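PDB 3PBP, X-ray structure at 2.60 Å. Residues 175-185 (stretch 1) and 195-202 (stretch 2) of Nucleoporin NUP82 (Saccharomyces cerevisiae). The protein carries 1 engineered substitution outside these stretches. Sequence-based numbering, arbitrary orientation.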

# COMPACT_ATOMS: atom_id res chain seq x y z
N LEU A 175 -12.65 3.19 15.72
CA LEU A 175 -12.36 2.86 14.34
C LEU A 175 -11.37 3.76 13.57
O LEU A 175 -11.31 4.98 13.77
CB LEU A 175 -13.69 2.77 13.57
CG LEU A 175 -14.85 2.02 14.24
CD1 LEU A 175 -16.11 2.13 13.39
CD2 LEU A 175 -14.46 0.57 14.46
N ASP A 176 -10.60 3.12 12.69
CA ASP A 176 -9.63 3.75 11.79
C ASP A 176 -8.57 4.70 12.35
O ASP A 176 -8.43 5.82 11.87
CB ASP A 176 -10.39 4.47 10.67
CG ASP A 176 -11.67 3.75 10.27
OD1 ASP A 176 -11.63 2.52 10.04
OD2 ASP A 176 -12.72 4.43 10.18
N ALA A 177 -7.80 4.25 13.34
CA ALA A 177 -6.73 5.10 13.86
C ALA A 177 -5.73 5.31 12.72
O ALA A 177 -5.34 6.44 12.40
CB ALA A 177 -6.06 4.43 15.05
N ARG A 178 -5.33 4.19 12.11
CA ARG A 178 -4.39 4.15 10.97
C ARG A 178 -4.85 2.96 10.11
O ARG A 178 -5.83 2.28 10.45
CB ARG A 178 -2.97 3.90 11.46
CG ARG A 178 -2.91 2.69 12.38
CD ARG A 178 -1.57 2.00 12.38
NE ARG A 178 -1.73 0.61 12.79
CZ ARG A 178 -0.79 -0.32 12.67
NH1 ARG A 178 0.39 -0.01 12.14
NH2 ARG A 178 -1.04 -1.56 13.05
N VAL A 179 -4.14 2.67 9.01
CA VAL A 179 -4.53 1.55 8.16
C VAL A 179 -4.16 0.20 8.75
O VAL A 179 -2.99 -0.08 9.01
CB VAL A 179 -3.89 1.65 6.77
CG1 VAL A 179 -4.50 0.61 5.85
CG2 VAL A 179 -4.07 3.03 6.21
N ASN A 180 -5.17 -0.64 8.96
CA ASN A 180 -4.98 -1.97 9.53
C ASN A 180 -5.42 -3.05 8.56
O ASN A 180 -6.17 -2.79 7.62
CB ASN A 180 -5.77 -2.12 10.82
CG ASN A 180 -5.20 -1.28 11.95
OD1 ASN A 180 -4.17 -1.64 12.55
ND2 ASN A 180 -5.85 -0.14 12.25
N ASP A 181 -4.94 -4.27 8.79
CA ASP A 181 -5.29 -5.42 7.96
C ASP A 181 -4.91 -5.29 6.49
O ASP A 181 -5.74 -5.51 5.61
CB ASP A 181 -6.78 -5.70 8.09
CG ASP A 181 -7.24 -5.83 9.54
OD1 ASP A 181 -6.97 -6.88 10.17
OD2 ASP A 181 -7.86 -4.86 10.06
N ILE A 182 -3.66 -4.95 6.21
CA ILE A 182 -3.20 -4.82 4.83
C ILE A 182 -2.93 -6.21 4.27
O ILE A 182 -2.20 -6.98 4.87
CB ILE A 182 -1.91 -3.98 4.78
CG1 ILE A 182 -2.14 -2.66 5.50
CG2 ILE A 182 -1.51 -3.75 3.34
CD1 ILE A 182 -0.95 -1.72 5.50
N THR A 183 -3.53 -6.54 3.13
CA THR A 183 -3.32 -7.85 2.51
C THR A 183 -2.31 -7.77 1.40
O THR A 183 -1.63 -8.76 1.11
CB THR A 183 -4.57 -8.41 1.80
OG1 THR A 183 -5.72 -8.20 2.62
CG2 THR A 183 -4.40 -9.91 1.52
N ASP A 184 -2.23 -6.62 0.74
CA ASP A 184 -1.33 -6.45 -0.39
C ASP A 184 -0.85 -5.02 -0.56
O ASP A 184 -1.43 -4.07 -0.04
CB ASP A 184 -2.03 -6.94 -1.66
CG ASP A 184 -1.05 -7.36 -2.75
OD1 ASP A 184 0.17 -7.36 -2.51
OD2 ASP A 184 -1.51 -7.70 -3.87
N LEU A 185 0.23 -4.90 -1.31
CA LEU A 185 0.90 -3.65 -1.58
C LEU A 185 1.24 -3.62 -3.05
O LEU A 185 1.52 -4.67 -3.65
CB LEU A 185 2.20 -3.61 -0.79
CG LEU A 185 2.38 -2.54 0.25
CD1 LEU A 185 1.14 -2.47 1.13
CD2 LEU A 185 3.63 -2.86 1.05
N TYR A 195 0.13 2.06 -3.22
CA TYR A 195 -1.26 1.69 -2.95
C TYR A 195 -1.30 0.51 -1.97
O TYR A 195 -0.53 -0.44 -2.11
CB TYR A 195 -1.97 1.26 -4.24
CG TYR A 195 -2.31 2.37 -5.20
CD1 TYR A 195 -3.27 3.32 -4.89
CD2 TYR A 195 -1.70 2.43 -6.45
CE1 TYR A 195 -3.63 4.30 -5.81
CE2 TYR A 195 -2.05 3.40 -7.38
CZ TYR A 195 -3.02 4.33 -7.05
OH TYR A 195 -3.39 5.28 -7.97
N CYS A 196 -2.20 0.57 -1.00
CA CYS A 196 -2.36 -0.49 -0.01
C CYS A 196 -3.77 -1.01 -0.05
O CYS A 196 -4.71 -0.23 -0.04
CB CYS A 196 -2.09 0.03 1.40
SG CYS A 196 -0.45 0.74 1.59
N LEU A 197 -3.91 -2.33 -0.10
CA LEU A 197 -5.23 -2.96 -0.09
C LEU A 197 -5.45 -3.55 1.30
O LEU A 197 -4.76 -4.49 1.69
CB LEU A 197 -5.29 -4.07 -1.13
CG LEU A 197 -6.64 -4.79 -1.23
CD1 LEU A 197 -7.65 -3.87 -1.89
CD2 LEU A 197 -6.48 -6.06 -2.05
N ASN A 198 -6.40 -3.01 2.06
CA ASN A 198 -6.66 -3.52 3.40
C ASN A 198 -7.99 -4.27 3.48
O ASN A 198 -8.82 -4.19 2.57
CB ASN A 198 -6.60 -2.37 4.42
CG ASN A 198 -7.94 -1.77 4.70
OD1 ASN A 198 -8.77 -1.62 3.80
ND2 ASN A 198 -8.18 -1.42 5.95
N THR A 199 -8.19 -5.00 4.58
CA THR A 199 -9.38 -5.81 4.75
C THR A 199 -10.37 -5.43 5.85
O THR A 199 -11.50 -5.92 5.86
CB THR A 199 -8.97 -7.26 4.96
OG1 THR A 199 -8.32 -7.72 3.77
CG2 THR A 199 -10.18 -8.13 5.25
N THR A 200 -9.94 -4.56 6.76
CA THR A 200 -10.79 -4.13 7.87
C THR A 200 -12.30 -4.13 7.56
O THR A 200 -13.10 -4.57 8.39
CB THR A 200 -10.41 -2.72 8.36
OG1 THR A 200 -9.00 -2.66 8.58
CG2 THR A 200 -11.15 -2.39 9.65
N GLU A 201 -12.69 -3.63 6.39
CA GLU A 201 -14.10 -3.56 6.03
C GLU A 201 -14.43 -4.22 4.71
O GLU A 201 -15.16 -3.65 3.90
CB GLU A 201 -14.54 -2.10 5.99
CG GLU A 201 -14.48 -1.40 7.33
CD GLU A 201 -14.53 0.12 7.20
OE1 GLU A 201 -15.44 0.63 6.50
OE2 GLU A 201 -13.67 0.80 7.80
N GLY A 202 -13.90 -5.41 4.49
CA GLY A 202 -14.19 -6.11 3.26
C GLY A 202 -13.24 -5.77 2.13
O GLY A 202 -13.17 -6.49 1.13

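Strands 182-185 and 195-198 run antiparallel, at 152° between their directions. The register slips by one residue between Ile182 and Asp184, a beta bulge. Its mark is a shared acceptor. Leu197 O takes Thr183 N at 2.8 Å, nearly straight, and also Asp184 N at 3.4 Å, a weak bond. Leu197 N returns a well-aligned bond to Asp184 O at 3.0 Å. Both backbone polar atoms of Leu197 are therefore satisfied by stretch 1.

Beyond the strand end, Thr199 N donates to Asp181 O at 2.7 Å. Asn198 CA also lies 3.1 Å from Asp181 O, a CA-H...O contact. Side chains then continue the pairing. Asn198 ND2 donates to Asn180 O at 3.0 Å. Thr200 OG1 donates to the carboxylate oxygen Asp181 OD2 at 2.9 Å. Thr199 OG1 donates to Thr183 OG1, also at 2.9 Å.

Asp184 is buried, but its carboxylate is satisfied. Asp184 OD1 accepts Leu185 N at 2.7 Å, and both carboxylate oxygens have partners elsewhere in the structure.

The apolar contacts centre on Cys196. Leu185 CD1 meets Cys196 SG at 3.6 Å, and Ile182 CG2 approaches Cys196 CB at 4.3 Å. All three side chains share one sheet face.

Asp176 OD1 and Glu201 OE2 lie 3.5 Å apart. Both are acceptors, so no hydrogen bond is assigned.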